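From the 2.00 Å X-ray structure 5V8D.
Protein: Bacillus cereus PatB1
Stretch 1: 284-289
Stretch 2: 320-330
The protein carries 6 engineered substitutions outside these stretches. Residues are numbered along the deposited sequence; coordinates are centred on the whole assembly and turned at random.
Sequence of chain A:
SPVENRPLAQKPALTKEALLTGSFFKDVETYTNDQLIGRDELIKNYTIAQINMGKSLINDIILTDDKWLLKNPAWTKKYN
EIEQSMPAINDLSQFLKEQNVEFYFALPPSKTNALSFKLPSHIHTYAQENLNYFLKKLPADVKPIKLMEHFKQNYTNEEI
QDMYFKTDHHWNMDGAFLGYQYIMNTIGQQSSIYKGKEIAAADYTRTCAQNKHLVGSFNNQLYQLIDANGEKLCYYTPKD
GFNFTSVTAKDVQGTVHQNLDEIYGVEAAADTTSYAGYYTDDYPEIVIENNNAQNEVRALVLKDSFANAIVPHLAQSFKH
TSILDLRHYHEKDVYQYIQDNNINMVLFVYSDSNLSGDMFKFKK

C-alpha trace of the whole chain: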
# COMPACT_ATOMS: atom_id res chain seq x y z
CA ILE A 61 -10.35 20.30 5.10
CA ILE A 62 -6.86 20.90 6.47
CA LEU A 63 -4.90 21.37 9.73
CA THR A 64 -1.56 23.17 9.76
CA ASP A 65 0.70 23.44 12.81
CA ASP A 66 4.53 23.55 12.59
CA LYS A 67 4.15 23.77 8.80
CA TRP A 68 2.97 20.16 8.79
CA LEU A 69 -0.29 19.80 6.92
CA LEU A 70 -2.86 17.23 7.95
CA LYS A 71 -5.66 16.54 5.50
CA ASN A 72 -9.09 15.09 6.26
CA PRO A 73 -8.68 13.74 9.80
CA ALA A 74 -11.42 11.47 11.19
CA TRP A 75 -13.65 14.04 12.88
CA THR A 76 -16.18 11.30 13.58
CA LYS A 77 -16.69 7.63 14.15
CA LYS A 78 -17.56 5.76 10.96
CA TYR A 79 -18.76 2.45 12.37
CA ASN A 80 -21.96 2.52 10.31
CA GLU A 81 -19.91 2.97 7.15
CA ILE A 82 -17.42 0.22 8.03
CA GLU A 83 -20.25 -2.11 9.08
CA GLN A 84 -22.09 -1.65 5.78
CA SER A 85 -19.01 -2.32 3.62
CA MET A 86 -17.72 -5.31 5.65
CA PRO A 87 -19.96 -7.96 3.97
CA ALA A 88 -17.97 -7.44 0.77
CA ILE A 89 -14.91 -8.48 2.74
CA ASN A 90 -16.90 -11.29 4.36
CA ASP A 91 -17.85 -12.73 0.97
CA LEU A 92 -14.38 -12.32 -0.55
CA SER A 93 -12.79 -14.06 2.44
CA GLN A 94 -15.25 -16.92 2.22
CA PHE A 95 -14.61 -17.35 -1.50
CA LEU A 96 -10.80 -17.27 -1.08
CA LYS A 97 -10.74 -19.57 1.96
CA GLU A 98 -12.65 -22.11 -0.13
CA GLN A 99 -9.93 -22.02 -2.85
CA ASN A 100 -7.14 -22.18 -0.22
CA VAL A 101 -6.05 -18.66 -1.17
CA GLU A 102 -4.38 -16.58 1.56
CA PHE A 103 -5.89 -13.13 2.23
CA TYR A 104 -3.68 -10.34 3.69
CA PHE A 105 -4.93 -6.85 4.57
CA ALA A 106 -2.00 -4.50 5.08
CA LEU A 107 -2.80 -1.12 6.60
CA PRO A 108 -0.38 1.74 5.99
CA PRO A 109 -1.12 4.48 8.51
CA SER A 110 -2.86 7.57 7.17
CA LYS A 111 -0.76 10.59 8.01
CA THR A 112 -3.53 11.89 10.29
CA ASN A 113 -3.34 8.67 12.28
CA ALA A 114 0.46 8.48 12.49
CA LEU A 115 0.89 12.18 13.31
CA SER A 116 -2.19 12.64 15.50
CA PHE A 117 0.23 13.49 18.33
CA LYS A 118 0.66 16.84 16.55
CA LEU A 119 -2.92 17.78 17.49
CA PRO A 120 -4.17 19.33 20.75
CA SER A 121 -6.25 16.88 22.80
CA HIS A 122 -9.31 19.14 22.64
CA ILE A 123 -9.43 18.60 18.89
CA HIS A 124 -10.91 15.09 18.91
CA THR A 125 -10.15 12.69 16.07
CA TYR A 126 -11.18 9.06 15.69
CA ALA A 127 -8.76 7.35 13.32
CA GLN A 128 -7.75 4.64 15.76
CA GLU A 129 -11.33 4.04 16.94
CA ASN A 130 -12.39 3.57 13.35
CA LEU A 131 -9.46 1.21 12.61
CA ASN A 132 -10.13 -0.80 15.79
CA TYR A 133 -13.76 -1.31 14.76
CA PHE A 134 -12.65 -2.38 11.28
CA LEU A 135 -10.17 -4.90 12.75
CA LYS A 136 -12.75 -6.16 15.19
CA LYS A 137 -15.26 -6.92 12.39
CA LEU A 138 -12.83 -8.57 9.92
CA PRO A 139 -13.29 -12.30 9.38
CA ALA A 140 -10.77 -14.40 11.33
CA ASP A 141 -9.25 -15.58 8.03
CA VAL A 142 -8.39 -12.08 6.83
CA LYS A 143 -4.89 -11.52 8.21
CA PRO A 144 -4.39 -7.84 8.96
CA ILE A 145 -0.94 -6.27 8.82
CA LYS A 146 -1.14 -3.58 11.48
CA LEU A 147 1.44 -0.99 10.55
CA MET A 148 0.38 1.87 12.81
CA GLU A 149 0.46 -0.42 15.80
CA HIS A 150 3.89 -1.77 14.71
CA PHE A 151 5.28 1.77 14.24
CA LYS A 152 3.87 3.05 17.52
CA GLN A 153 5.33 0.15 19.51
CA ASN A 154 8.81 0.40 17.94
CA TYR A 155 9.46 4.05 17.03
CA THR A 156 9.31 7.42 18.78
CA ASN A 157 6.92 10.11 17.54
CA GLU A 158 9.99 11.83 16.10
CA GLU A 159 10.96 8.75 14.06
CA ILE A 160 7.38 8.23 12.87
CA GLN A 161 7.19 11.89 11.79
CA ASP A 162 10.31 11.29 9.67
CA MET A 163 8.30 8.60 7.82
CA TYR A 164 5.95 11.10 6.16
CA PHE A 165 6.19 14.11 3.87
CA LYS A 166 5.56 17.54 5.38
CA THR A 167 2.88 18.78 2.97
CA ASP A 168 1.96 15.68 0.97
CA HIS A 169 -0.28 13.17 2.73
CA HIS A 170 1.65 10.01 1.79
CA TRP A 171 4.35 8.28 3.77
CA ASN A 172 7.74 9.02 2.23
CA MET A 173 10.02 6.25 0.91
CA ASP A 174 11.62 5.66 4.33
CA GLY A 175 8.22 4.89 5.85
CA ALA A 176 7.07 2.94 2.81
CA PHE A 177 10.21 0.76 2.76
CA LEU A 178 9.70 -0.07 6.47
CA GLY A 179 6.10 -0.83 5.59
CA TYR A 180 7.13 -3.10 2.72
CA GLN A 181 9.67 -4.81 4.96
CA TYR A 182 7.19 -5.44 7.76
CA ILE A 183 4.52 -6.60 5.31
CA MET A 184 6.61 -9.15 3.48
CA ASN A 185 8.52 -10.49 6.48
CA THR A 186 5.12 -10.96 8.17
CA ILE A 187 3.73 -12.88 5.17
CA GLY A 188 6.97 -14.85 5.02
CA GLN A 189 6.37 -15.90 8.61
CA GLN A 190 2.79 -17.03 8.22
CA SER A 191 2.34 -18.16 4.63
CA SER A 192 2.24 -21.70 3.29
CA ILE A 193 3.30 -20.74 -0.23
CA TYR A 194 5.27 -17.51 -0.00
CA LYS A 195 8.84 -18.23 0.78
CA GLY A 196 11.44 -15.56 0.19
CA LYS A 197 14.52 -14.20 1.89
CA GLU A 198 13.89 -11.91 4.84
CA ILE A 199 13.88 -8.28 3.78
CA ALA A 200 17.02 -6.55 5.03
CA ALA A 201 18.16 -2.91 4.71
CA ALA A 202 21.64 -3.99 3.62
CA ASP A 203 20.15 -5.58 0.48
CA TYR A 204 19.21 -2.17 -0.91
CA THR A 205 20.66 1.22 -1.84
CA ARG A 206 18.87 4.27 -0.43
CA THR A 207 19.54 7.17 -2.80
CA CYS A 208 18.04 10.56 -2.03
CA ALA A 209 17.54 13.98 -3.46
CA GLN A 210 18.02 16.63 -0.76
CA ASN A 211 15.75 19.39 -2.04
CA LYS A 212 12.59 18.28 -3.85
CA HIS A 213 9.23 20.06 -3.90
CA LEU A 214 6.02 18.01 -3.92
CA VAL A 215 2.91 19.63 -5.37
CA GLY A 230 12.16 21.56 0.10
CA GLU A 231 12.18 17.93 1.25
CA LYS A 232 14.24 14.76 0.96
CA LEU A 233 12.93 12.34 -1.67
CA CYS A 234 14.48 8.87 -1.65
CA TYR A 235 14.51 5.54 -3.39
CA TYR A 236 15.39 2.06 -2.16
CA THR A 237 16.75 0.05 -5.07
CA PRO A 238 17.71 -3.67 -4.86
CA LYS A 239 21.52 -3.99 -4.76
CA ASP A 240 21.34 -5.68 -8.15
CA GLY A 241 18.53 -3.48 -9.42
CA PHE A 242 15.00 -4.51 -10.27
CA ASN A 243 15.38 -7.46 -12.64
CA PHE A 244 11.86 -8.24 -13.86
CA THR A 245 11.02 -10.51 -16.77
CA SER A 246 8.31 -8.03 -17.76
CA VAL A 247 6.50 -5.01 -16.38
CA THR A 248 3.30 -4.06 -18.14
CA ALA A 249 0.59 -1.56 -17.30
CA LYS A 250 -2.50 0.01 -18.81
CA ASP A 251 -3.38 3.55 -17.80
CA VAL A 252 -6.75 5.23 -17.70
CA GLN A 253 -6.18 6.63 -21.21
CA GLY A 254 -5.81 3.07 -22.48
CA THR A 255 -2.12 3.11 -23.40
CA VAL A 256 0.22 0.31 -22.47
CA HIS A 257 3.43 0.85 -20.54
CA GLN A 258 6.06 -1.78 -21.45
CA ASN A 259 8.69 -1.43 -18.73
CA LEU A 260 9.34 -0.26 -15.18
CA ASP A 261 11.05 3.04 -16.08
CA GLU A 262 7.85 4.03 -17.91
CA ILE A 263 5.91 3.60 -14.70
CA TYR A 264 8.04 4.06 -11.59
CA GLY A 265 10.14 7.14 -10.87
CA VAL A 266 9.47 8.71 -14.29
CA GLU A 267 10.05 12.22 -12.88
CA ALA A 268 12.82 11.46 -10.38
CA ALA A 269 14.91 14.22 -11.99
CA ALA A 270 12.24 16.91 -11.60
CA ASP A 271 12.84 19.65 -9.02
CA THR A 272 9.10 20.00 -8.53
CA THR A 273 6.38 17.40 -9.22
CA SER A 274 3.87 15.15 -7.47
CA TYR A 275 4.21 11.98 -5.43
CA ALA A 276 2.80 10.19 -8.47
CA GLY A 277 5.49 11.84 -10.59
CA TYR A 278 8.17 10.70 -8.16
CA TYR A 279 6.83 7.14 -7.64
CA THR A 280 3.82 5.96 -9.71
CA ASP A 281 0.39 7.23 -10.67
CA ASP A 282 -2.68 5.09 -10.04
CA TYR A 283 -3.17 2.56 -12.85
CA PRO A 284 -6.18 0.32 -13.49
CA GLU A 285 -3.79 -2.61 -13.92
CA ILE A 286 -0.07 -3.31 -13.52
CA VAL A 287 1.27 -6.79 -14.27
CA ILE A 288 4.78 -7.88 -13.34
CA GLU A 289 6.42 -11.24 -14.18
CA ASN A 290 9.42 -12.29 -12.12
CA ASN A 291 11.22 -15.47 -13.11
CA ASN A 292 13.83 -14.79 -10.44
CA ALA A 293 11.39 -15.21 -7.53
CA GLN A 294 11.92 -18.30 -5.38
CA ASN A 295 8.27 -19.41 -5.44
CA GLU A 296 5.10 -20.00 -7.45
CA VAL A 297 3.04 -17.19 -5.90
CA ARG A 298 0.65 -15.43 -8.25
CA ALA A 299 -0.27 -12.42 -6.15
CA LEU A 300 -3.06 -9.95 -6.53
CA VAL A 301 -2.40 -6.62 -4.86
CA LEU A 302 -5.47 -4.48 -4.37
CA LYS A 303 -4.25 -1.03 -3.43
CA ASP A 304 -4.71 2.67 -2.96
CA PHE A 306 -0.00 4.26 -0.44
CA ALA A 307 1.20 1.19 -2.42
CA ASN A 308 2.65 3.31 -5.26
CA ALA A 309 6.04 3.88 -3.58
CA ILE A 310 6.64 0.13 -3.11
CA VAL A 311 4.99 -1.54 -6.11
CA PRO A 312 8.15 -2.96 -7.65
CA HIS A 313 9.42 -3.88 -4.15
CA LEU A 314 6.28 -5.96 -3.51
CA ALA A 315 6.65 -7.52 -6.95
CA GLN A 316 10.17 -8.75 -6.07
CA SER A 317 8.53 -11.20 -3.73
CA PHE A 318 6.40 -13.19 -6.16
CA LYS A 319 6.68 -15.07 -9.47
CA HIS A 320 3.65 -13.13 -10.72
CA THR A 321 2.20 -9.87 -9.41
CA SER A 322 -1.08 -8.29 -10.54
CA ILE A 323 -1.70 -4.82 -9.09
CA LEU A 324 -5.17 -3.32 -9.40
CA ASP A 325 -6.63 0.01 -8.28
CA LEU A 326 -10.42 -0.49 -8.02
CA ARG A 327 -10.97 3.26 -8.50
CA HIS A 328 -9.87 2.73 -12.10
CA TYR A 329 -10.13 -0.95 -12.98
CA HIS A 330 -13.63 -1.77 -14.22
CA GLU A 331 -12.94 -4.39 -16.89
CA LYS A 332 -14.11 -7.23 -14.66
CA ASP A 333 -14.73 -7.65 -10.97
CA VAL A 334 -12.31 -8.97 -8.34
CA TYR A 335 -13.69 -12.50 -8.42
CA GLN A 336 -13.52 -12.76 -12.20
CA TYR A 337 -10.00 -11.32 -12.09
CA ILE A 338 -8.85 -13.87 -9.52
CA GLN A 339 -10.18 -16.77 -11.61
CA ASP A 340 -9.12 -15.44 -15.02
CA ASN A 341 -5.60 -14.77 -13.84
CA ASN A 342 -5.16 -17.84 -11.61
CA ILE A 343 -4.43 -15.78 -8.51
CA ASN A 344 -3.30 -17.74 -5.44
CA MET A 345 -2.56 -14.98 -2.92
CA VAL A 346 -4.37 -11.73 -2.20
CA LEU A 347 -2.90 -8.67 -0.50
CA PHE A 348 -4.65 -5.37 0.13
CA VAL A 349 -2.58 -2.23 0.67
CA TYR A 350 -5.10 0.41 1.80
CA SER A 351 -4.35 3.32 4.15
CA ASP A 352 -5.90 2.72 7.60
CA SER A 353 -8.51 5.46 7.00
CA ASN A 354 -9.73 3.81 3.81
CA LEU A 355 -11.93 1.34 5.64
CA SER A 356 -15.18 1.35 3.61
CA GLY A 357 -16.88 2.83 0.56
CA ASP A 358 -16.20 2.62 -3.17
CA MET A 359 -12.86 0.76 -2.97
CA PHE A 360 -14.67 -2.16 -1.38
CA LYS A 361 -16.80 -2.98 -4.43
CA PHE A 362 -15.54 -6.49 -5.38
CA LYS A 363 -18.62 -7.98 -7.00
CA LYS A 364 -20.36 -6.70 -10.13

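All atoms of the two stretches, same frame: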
# COMPACT_ATOMS: atom_id res chain seq x y z
N PRO A 284 -5.22 1.43 -13.55
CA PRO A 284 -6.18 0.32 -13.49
C PRO A 284 -5.47 -1.01 -13.24
O PRO A 284 -5.82 -1.73 -12.32
CB PRO A 284 -6.84 0.35 -14.88
CG PRO A 284 -6.72 1.78 -15.31
CD PRO A 284 -5.43 2.29 -14.74
N GLU A 285 -4.46 -1.32 -14.04
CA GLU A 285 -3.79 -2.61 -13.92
C GLU A 285 -2.29 -2.51 -14.21
O GLU A 285 -1.89 -1.91 -15.21
CB GLU A 285 -4.43 -3.65 -14.86
CG GLU A 285 -3.83 -5.06 -14.76
CD GLU A 285 -4.59 -6.09 -15.59
OE1 GLU A 285 -5.42 -5.68 -16.43
OE2 GLU A 285 -4.37 -7.31 -15.41
N ILE A 286 -1.50 -3.08 -13.31
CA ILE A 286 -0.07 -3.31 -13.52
C ILE A 286 0.23 -4.79 -13.36
O ILE A 286 -0.12 -5.37 -12.33
CB ILE A 286 0.81 -2.56 -12.50
CG1 ILE A 286 0.56 -1.05 -12.56
CG2 ILE A 286 2.27 -2.90 -12.76
CD1 ILE A 286 1.13 -0.28 -11.38
N VAL A 287 0.88 -5.39 -14.35
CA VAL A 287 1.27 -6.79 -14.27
C VAL A 287 2.79 -6.96 -14.37
O VAL A 287 3.43 -6.50 -15.32
CB VAL A 287 0.59 -7.62 -15.37
CG1 VAL A 287 1.20 -9.03 -15.44
CG2 VAL A 287 -0.93 -7.71 -15.12
N ILE A 288 3.36 -7.64 -13.38
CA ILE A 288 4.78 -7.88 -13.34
C ILE A 288 5.07 -9.39 -13.32
O ILE A 288 4.44 -10.13 -12.57
CB ILE A 288 5.42 -7.17 -12.12
CG1 ILE A 288 5.09 -5.66 -12.18
CG2 ILE A 288 6.94 -7.46 -12.07
CD1 ILE A 288 5.65 -4.84 -11.06
N GLU A 289 6.00 -9.83 -14.16
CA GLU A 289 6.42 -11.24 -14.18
C GLU A 289 7.85 -11.31 -13.69
O GLU A 289 8.69 -10.51 -14.10
CB GLU A 289 6.30 -11.86 -15.58
CG GLU A 289 4.92 -11.78 -16.24
CD GLU A 289 3.88 -12.71 -15.60
OE1 GLU A 289 4.28 -13.58 -14.81
OE2 GLU A 289 2.68 -12.57 -15.89
N HIS A 320 4.59 -13.96 -9.97
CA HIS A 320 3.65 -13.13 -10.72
C HIS A 320 2.96 -12.12 -9.80
O HIS A 320 2.44 -12.50 -8.76
CB HIS A 320 2.59 -13.99 -11.41
CG HIS A 320 1.45 -13.20 -11.97
ND1 HIS A 320 1.43 -12.74 -13.27
CD2 HIS A 320 0.32 -12.72 -11.38
CE1 HIS A 320 0.32 -12.05 -13.47
NE2 HIS A 320 -0.36 -12.01 -12.34
N THR A 321 2.94 -10.85 -10.19
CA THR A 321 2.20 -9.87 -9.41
C THR A 321 1.23 -9.09 -10.29
O THR A 321 1.64 -8.45 -11.25
CB THR A 321 3.14 -8.88 -8.70
OG1 THR A 321 4.24 -9.59 -8.11
CG2 THR A 321 2.40 -8.12 -7.62
N SER A 322 -0.07 -9.20 -10.00
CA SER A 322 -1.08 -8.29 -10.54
C SER A 322 -1.36 -7.19 -9.51
O SER A 322 -1.61 -7.48 -8.35
CB SER A 322 -2.39 -9.04 -10.87
OG SER A 322 -2.23 -9.96 -11.94
N ILE A 323 -1.34 -5.94 -9.95
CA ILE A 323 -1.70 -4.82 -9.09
C ILE A 323 -2.88 -4.07 -9.71
O ILE A 323 -2.80 -3.57 -10.85
CB ILE A 323 -0.50 -3.85 -8.88
CG1 ILE A 323 0.74 -4.58 -8.36
CG2 ILE A 323 -0.91 -2.73 -7.91
CD1 ILE A 323 1.70 -5.08 -9.48
N LEU A 324 -3.96 -3.99 -8.96
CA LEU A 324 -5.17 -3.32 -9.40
C LEU A 324 -5.51 -2.17 -8.46
O LEU A 324 -5.30 -2.28 -7.25
CB LEU A 324 -6.35 -4.30 -9.44
CG LEU A 324 -6.27 -5.50 -10.38
CD1 LEU A 324 -7.65 -6.23 -10.46
CD2 LEU A 324 -5.80 -5.08 -11.75
N ASP A 325 -6.03 -1.09 -9.04
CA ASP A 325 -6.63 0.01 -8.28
C ASP A 325 -8.13 0.07 -8.62
O ASP A 325 -8.49 0.48 -9.72
CB ASP A 325 -5.94 1.34 -8.64
CG ASP A 325 -6.30 2.46 -7.70
OD1 ASP A 325 -7.50 2.66 -7.48
OD2 ASP A 325 -5.40 3.12 -7.14
N LEU A 326 -8.99 -0.34 -7.69
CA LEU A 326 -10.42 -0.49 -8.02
C LEU A 326 -11.11 0.84 -8.30
O LEU A 326 -12.24 0.86 -8.78
CB LEU A 326 -11.17 -1.23 -6.90
CG LEU A 326 -10.72 -2.66 -6.62
CD1 LEU A 326 -11.46 -3.31 -5.43
CD2 LEU A 326 -10.84 -3.55 -7.86
N ARG A 327 -10.46 1.97 -8.02
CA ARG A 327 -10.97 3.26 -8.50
C ARG A 327 -10.93 3.34 -10.02
O ARG A 327 -11.70 4.08 -10.64
CB ARG A 327 -10.18 4.43 -7.89
CG ARG A 327 -10.53 4.68 -6.41
CD ARG A 327 -9.56 5.64 -5.74
NE ARG A 327 -8.20 5.12 -5.71
CZ ARG A 327 -7.17 5.78 -5.19
NH1 ARG A 327 -7.36 6.99 -4.65
NH2 ARG A 327 -5.95 5.26 -5.19
N HIS A 328 -10.04 2.58 -10.65
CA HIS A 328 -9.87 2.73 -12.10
C HIS A 328 -10.06 1.47 -12.92
O HIS A 328 -10.21 1.54 -14.14
CB HIS A 328 -8.49 3.30 -12.38
CG HIS A 328 -8.23 4.58 -11.65
ND1 HIS A 328 -8.85 5.77 -11.98
CD2 HIS A 328 -7.44 4.85 -10.59
CE1 HIS A 328 -8.43 6.72 -11.17
NE2 HIS A 328 -7.57 6.18 -10.31
N TYR A 329 -10.04 0.32 -12.26
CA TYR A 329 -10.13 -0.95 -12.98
C TYR A 329 -11.57 -1.42 -12.98
O TYR A 329 -12.09 -1.80 -11.93
CB TYR A 329 -9.21 -2.01 -12.35
CG TYR A 329 -9.24 -3.32 -13.11
CD1 TYR A 329 -8.53 -3.46 -14.31
CD2 TYR A 329 -10.01 -4.40 -12.67
CE1 TYR A 329 -8.56 -4.64 -15.03
CE2 TYR A 329 -10.05 -5.60 -13.40
CZ TYR A 329 -9.32 -5.70 -14.56
OH TYR A 329 -9.33 -6.86 -15.29
N HIS A 330 -12.22 -1.39 -14.14
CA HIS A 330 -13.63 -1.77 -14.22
C HIS A 330 -13.89 -2.85 -15.27
O HIS A 330 -15.04 -3.16 -15.57
CB HIS A 330 -14.48 -0.54 -14.52
CG HIS A 330 -14.20 0.61 -13.61
ND1 HIS A 330 -14.33 0.51 -12.24
CD2 HIS A 330 -13.76 1.86 -13.86
CE1 HIS A 330 -13.99 1.66 -11.69
NE2 HIS A 330 -13.64 2.50 -12.65
O HOH W 1 -7.32 -7.34 -17.12

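Two neighbouring strands, running antiparallel with 171° between their directions, make this contact, and the backbone does most of the joining. Ile-286 and Ile-323 form a hydrogen-bonded pair, Ile-286 N to Ile-323 O at 2.8 Å and Ile-323 N to Ile-286 O at 2.7 Å. Two residues along, the pattern repeats: Ile-288 N reaches Thr-321 O and Thr-321 N reaches Ile-288 O, both at 2.9 Å and nearly linear. At the non-hydrogen-bonded positions the CA hydrogens turn toward the partner strand's carbonyls: Val-287 CA, between these pairs, lies 3.5 Å from Thr-321 O, and Glu-285 CA, just outside them, 3.4 Å from Ile-323 O. At the loop end a weak bond from Asp-325 N to Pro-284 O, 3.3 Å, continues the ladder. Proline has no amide hydrogen to give, but here its carbonyl is all the ladder uses.

Alternation sorts the side chains onto two faces. One carries Ile-286, Ile-288, Thr-321 and Ile-323, all buried. Ile-323 CD1 sits 4.0 Å from Ile-286 CG2 and 4.3 Å from Ile-288 CD1, so one isoleucine touches both on the partner strand; its chi2 of 91° lies between the usual wells. Beta-branched residues suit extended backbone, and all four here are of that kind.

The other face, with Glu-285, Val-287, Glu-289, His-320, Ser-322 and Leu-324, is more polar. The imidazole of His-320 is its organiser. His-320 ND1 donates to Glu-289 OE2 at 2.9 Å, and weakly to Glu-289 OE1 at 3.3 Å; chi1 and chi2 of the glutamate, both m, fold its carboxylate back to the ring edge. On the ring's other nitrogen, His-320 NE2 shares a 2.8 Å hydrogen bond with Ser-322 OG, so both nitrogens of a buried histidine are satisfied. Val-287 CG1 packs 3.7 Å from His-320 CE1. Farther along, Glu-285 is extended, t at chi1 and chi2, and its aliphatic part is useful: Glu-285 CG lies 3.6 Å from Leu-324 CD2. Its carboxylate is linked through a water to the tyrosine: the water donates to Glu-285 OE1 at 2.6 Å and accepts from Tyr-329 OH at 2.8 Å.

Beyond the strand, the chain folds back over Pro-284, whose compact ring is buried against it. Pro-284 CG meets His-328 CB at 3.7 Å, and Pro-284 CB meets Tyr-329 CB at 4.2 Å. Asp-325 braces this turn from within: Asp-325 O accepts from His-328 N (2.8 Å) and Tyr-329 N (3.0 Å), while a salt bridge joins Asp-325 OD2 to Arg-327 NH2 at 2.9 Å.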